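Local coordinates for protein alcohol oxidase (Myceliophthora thermophila, PDB 6F74) that probably oxidises an alcohol or related substrate with its bound FAD, as a flavoprotein oxidase of the VAO type, at residues C78-K83 with Q88-S93. Residues are numbered along the deposited sequence; the frame is centred on the assembly and turned at random.
Sequences CAYVNK and QDFQTS. With FAD (flavin-adenine dinucleotide), chain I.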
loop_
_atom_site.group_PDB
_atom_site.type_symbol
_atom_site.label_atom_id
_atom_site.label_comp_id
_atom_site.label_asym_id
_atom_site.label_seq_id
_atom_site.Cartn_x
_atom_site.Cartn_y
_atom_site.Cartn_z
ATOM N N CYS A 78 -26.964 7.297 8.852
ATOM C CA CYS A 78 -26.707 6.940 7.473
ATOM C C CYS A 78 -26.123 8.090 6.664
ATOM O O CYS A 78 -25.150 7.894 5.938
ATOM C CB CYS A 78 -27.984 6.433 6.803
ATOM S SG CYS A 78 -27.809 6.170 5.021
ATOM N N ALA A 79 -26.708 9.276 6.800
ATOM C CA ALA A 79 -26.234 10.480 6.106
ATOM C C ALA A 79 -24.839 10.910 6.549
ATOM O O ALA A 79 -24.009 11.327 5.729
ATOM C CB ALA A 79 -27.227 11.632 6.328
ATOM N N TYR A 80 -24.580 10.812 7.849
ATOM C CA TYR A 80 -23.236 11.066 8.371
ATOM C C TYR A 80 -22.237 10.089 7.727
ATOM O O TYR A 80 -21.176 10.482 7.241
ATOM C CB TYR A 80 -23.208 10.918 9.901
ATOM C CG TYR A 80 -21.853 11.227 10.459
ATOM C CD1 TYR A 80 -21.435 12.534 10.576
ATOM C CD2 TYR A 80 -20.957 10.211 10.804
ATOM C CE1 TYR A 80 -20.193 12.852 11.073
ATOM C CE2 TYR A 80 -19.665 10.540 11.272
ATOM C CZ TYR A 80 -19.320 11.862 11.414
ATOM O OH TYR A 80 -18.058 12.224 11.845
ATOM N N VAL A 81 -22.592 8.816 7.707
ATOM C CA VAL A 81 -21.724 7.782 7.131
ATOM C C VAL A 81 -21.511 8.006 5.638
ATOM O O VAL A 81 -20.393 7.843 5.126
ATOM C CB VAL A 81 -22.267 6.353 7.413
ATOM C CG1 VAL A 81 -21.453 5.313 6.661
ATOM C CG2 VAL A 81 -22.168 6.066 8.897
ATOM N N ASN A 82 -22.582 8.389 4.944
ATOM C CA ASN A 82 -22.454 8.675 3.509
ATOM C C ASN A 82 -21.499 9.855 3.264
ATOM O O ASN A 82 -20.623 9.786 2.433
ATOM C CB ASN A 82 -23.828 8.937 2.894
ATOM C CG ASN A 82 -23.742 9.145 1.410
ATOM O OD1 ASN A 82 -23.907 10.269 0.928
ATOM N ND2 ASN A 82 -23.412 8.080 0.679
ATOM N N LYS A 83 -21.659 10.892 4.052
ATOM C CA LYS A 83 -20.821 12.078 3.954
ATOM C C LYS A 83 -19.353 11.775 4.262
ATOM O O LYS A 83 -18.463 12.305 3.586
ATOM C CB LYS A 83 -21.354 13.156 4.908
ATOM C CG LYS A 83 -20.515 14.417 4.946
ATOM C CD LYS A 83 -20.931 15.398 6.040
ATOM C CE LYS A 83 -20.177 16.729 5.810
ATOM N NZ LYS A 83 -20.002 17.539 7.064
ATOM N N GLN A 88 -10.311 9.447 5.217
ATOM C CA GLN A 88 -9.396 8.384 5.651
ATOM C C GLN A 88 -9.463 8.134 7.178
ATOM O O GLN A 88 -9.341 6.979 7.615
ATOM C CB GLN A 88 -7.965 8.708 5.258
ATOM C CG GLN A 88 -7.751 8.795 3.761
ATOM C CD GLN A 88 -6.306 9.084 3.369
ATOM O OE1 GLN A 88 -5.381 8.712 4.064
ATOM N NE2 GLN A 88 -6.117 9.705 2.215
ATOM N N ASP A 89 -9.644 9.216 7.959
ATOM C CA ASP A 89 -9.691 9.119 9.414
ATOM C C ASP A 89 -10.970 8.415 9.852
ATOM O O ASP A 89 -10.953 7.577 10.790
ATOM C CB ASP A 89 -9.625 10.495 10.099
ATOM C CG ASP A 89 -8.257 11.125 10.004
ATOM O OD1 ASP A 89 -7.292 10.416 9.651
ATOM O OD2 ASP A 89 -8.138 12.335 10.254
ATOM N N PHE A 90 -12.068 8.760 9.187
ATOM C CA PHE A 90 -13.346 8.118 9.466
ATOM C C PHE A 90 -13.205 6.603 9.277
ATOM O O PHE A 90 -13.628 5.833 10.116
ATOM C CB PHE A 90 -14.472 8.638 8.574
ATOM C CG PHE A 90 -15.720 7.817 8.677
ATOM C CD1 PHE A 90 -16.530 7.895 9.836
ATOM C CD2 PHE A 90 -16.064 6.904 7.674
ATOM C CE1 PHE A 90 -17.662 7.107 9.959
ATOM C CE2 PHE A 90 -17.214 6.129 7.801
ATOM C CZ PHE A 90 -17.997 6.224 8.933
ATOM N N GLN A 91 -12.601 6.200 8.170
ATOM C CA GLN A 91 -12.378 4.778 7.906
ATOM C C GLN A 91 -11.361 4.108 8.843
ATOM O O GLN A 91 -11.560 2.962 9.191
ATOM C CB GLN A 91 -12.002 4.550 6.454
ATOM C CG GLN A 91 -13.092 4.930 5.440
ATOM C CD GLN A 91 -14.342 4.093 5.500
ATOM O OE1 GLN A 91 -14.421 3.134 6.284
ATOM N NE2 GLN A 91 -15.359 4.445 4.658
ATOM N N THR A 92 -10.311 4.792 9.295
ATOM C CA THR A 92 -9.384 4.177 10.256
ATOM C C THR A 92 -9.920 4.081 11.676
ATOM O O THR A 92 -9.345 3.349 12.481
ATOM C CB THR A 92 -8.024 4.905 10.318
ATOM O OG1 THR A 92 -8.231 6.307 10.595
ATOM C CG2 THR A 92 -7.241 4.723 9.008
ATOM N N SER A 93 -10.981 4.819 11.997
ATOM C CA SER A 93 -11.537 4.904 13.351
ATOM C C SER A 93 -12.413 3.715 13.766
ATOM O O SER A 93 -12.573 3.451 14.947
ATOM C CB SER A 93 -12.393 6.177 13.486
ATOM O OG SER A 93 -13.580 6.082 12.670
HETATM P PA FAD I . -3.580 -2.861 7.120
HETATM O O1A FAD I . -4.809 -3.047 6.234
HETATM O O2A FAD I . -3.838 -2.562 8.563
HETATM O O5B FAD I . -2.703 -4.166 6.978
HETATM C C5B FAD I . -2.139 -4.484 5.736
HETATM C C4B FAD I . -1.608 -5.906 5.786
HETATM O O4B FAD I . -0.564 -5.920 6.744
HETATM C C3B FAD I . -2.581 -6.967 6.234
HETATM O O3B FAD I . -2.172 -8.201 5.631
HETATM C C2B FAD I . -2.342 -7.095 7.718
HETATM O O2B FAD I . -2.555 -8.405 8.259
HETATM C C1B FAD I . -0.871 -6.794 7.821
HETATM N N9A FAD I . -0.427 -6.148 9.060
HETATM C C8A FAD I . -0.696 -4.895 9.453
HETATM N N7A FAD I . -0.093 -4.619 10.625
HETATM C C5A FAD I . 0.578 -5.711 10.976
HETATM C C6A FAD I . 1.433 -6.057 12.111
HETATM N N6A FAD I . 1.630 -5.107 13.054
HETATM N N1A FAD I . 1.957 -7.311 12.144
HETATM C C2A FAD I . 1.709 -8.210 11.157
HETATM N N3A FAD I . 0.944 -7.944 10.066
HETATM C C4A FAD I . 0.371 -6.719 9.941
HETATM N N1 FAD I . 1.808 2.692 -0.004
HETATM C C2 FAD I . 2.962 3.249 -0.436
HETATM O O2 FAD I . 3.942 2.499 -0.678
HETATM N N3 FAD I . 3.102 4.582 -0.589
HETATM C C4 FAD I . 2.097 5.444 -0.357
HETATM O O4 FAD I . 2.223 6.676 -0.518
HETATM C C4X FAD I . 0.794 4.915 0.100
HETATM N N5 FAD I . -0.252 5.730 0.340
HETATM C C5X FAD I . -1.432 5.216 0.767
HETATM C C6 FAD I . -2.499 6.076 1.029
HETATM C C7 FAD I . -3.717 5.604 1.485
HETATM C C7M FAD I . -4.767 6.667 1.694
HETATM C C8 FAD I . -3.896 4.143 1.720
HETATM C C8M FAD I . -5.186 3.545 2.265
HETATM C C9 FAD I . -2.843 3.279 1.437
HETATM C C9A FAD I . -1.600 3.746 0.975
HETATM N N10 FAD I . -0.492 2.896 0.708
HETATM C C10 FAD I . 0.713 3.456 0.262
HETATM C "C1'" FAD I . -0.574 1.419 0.794
HETATM C "C2'" FAD I . -0.075 0.716 2.012
HETATM O "O2'" FAD I . 1.338 0.580 1.873
HETATM C "C3'" FAD I . -0.689 -0.687 2.074
HETATM O "O3'" FAD I . -2.121 -0.644 1.938
HETATM C "C4'" FAD I . -0.311 -1.414 3.358
HETATM O "O4'" FAD I . -0.899 -2.718 3.359
HETATM C "C5'" FAD I . -0.749 -0.631 4.586
HETATM O "O5'" FAD I . -0.379 -1.318 5.769
HETATM P P FAD I . -1.331 -1.032 7.000
HETATM O O1P FAD I . -1.537 0.449 7.153
HETATM O O2P FAD I . -0.791 -1.832 8.139
HETATM O O3P FAD I . -2.705 -1.677 6.438
#
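The carbonyl oxygen of F90, the residue whose ring meets Y80 and V81, takes a short bond from a serine hydroxyl, S93 OG to F90 O at 2.6 Å, with the hydroxyl tilted 29° from the carbonyl plane; S93 N adds a weak, longer one. At the other end of the same residue the ring makes the contact. With CG anti to the backbone N (chi1 170°), F90 reaches toward helix 75-84, where two side chains meet it. CE1 of F90 lies 4.2 Å from Y80 CE2, the two side chains running past each other in opposite directions, and CZ of F90 lies 4.2 Å from V81 CG2, with the side chains crossing at about a right angle. Both approaches to the F90 ring are oblique, and the contact is small, 126 Å² in all. V81 is buried and Y80 exposed. About one turn before V81, C78 is joined to C67 by a disulfide. From helix 88-93, the extended Q88 side chain reaches the flavin: OE1 stands 3.2 Å from C7M of FAD, and NE2 is hydrogen-bonded to the D427 carbonyl. Two consecutive short helices thus pack through one aromatic residue, the second bringing Q88 to the dimethylbenzene end of the flavin in the FAD pocket of this VAO-type oxidase.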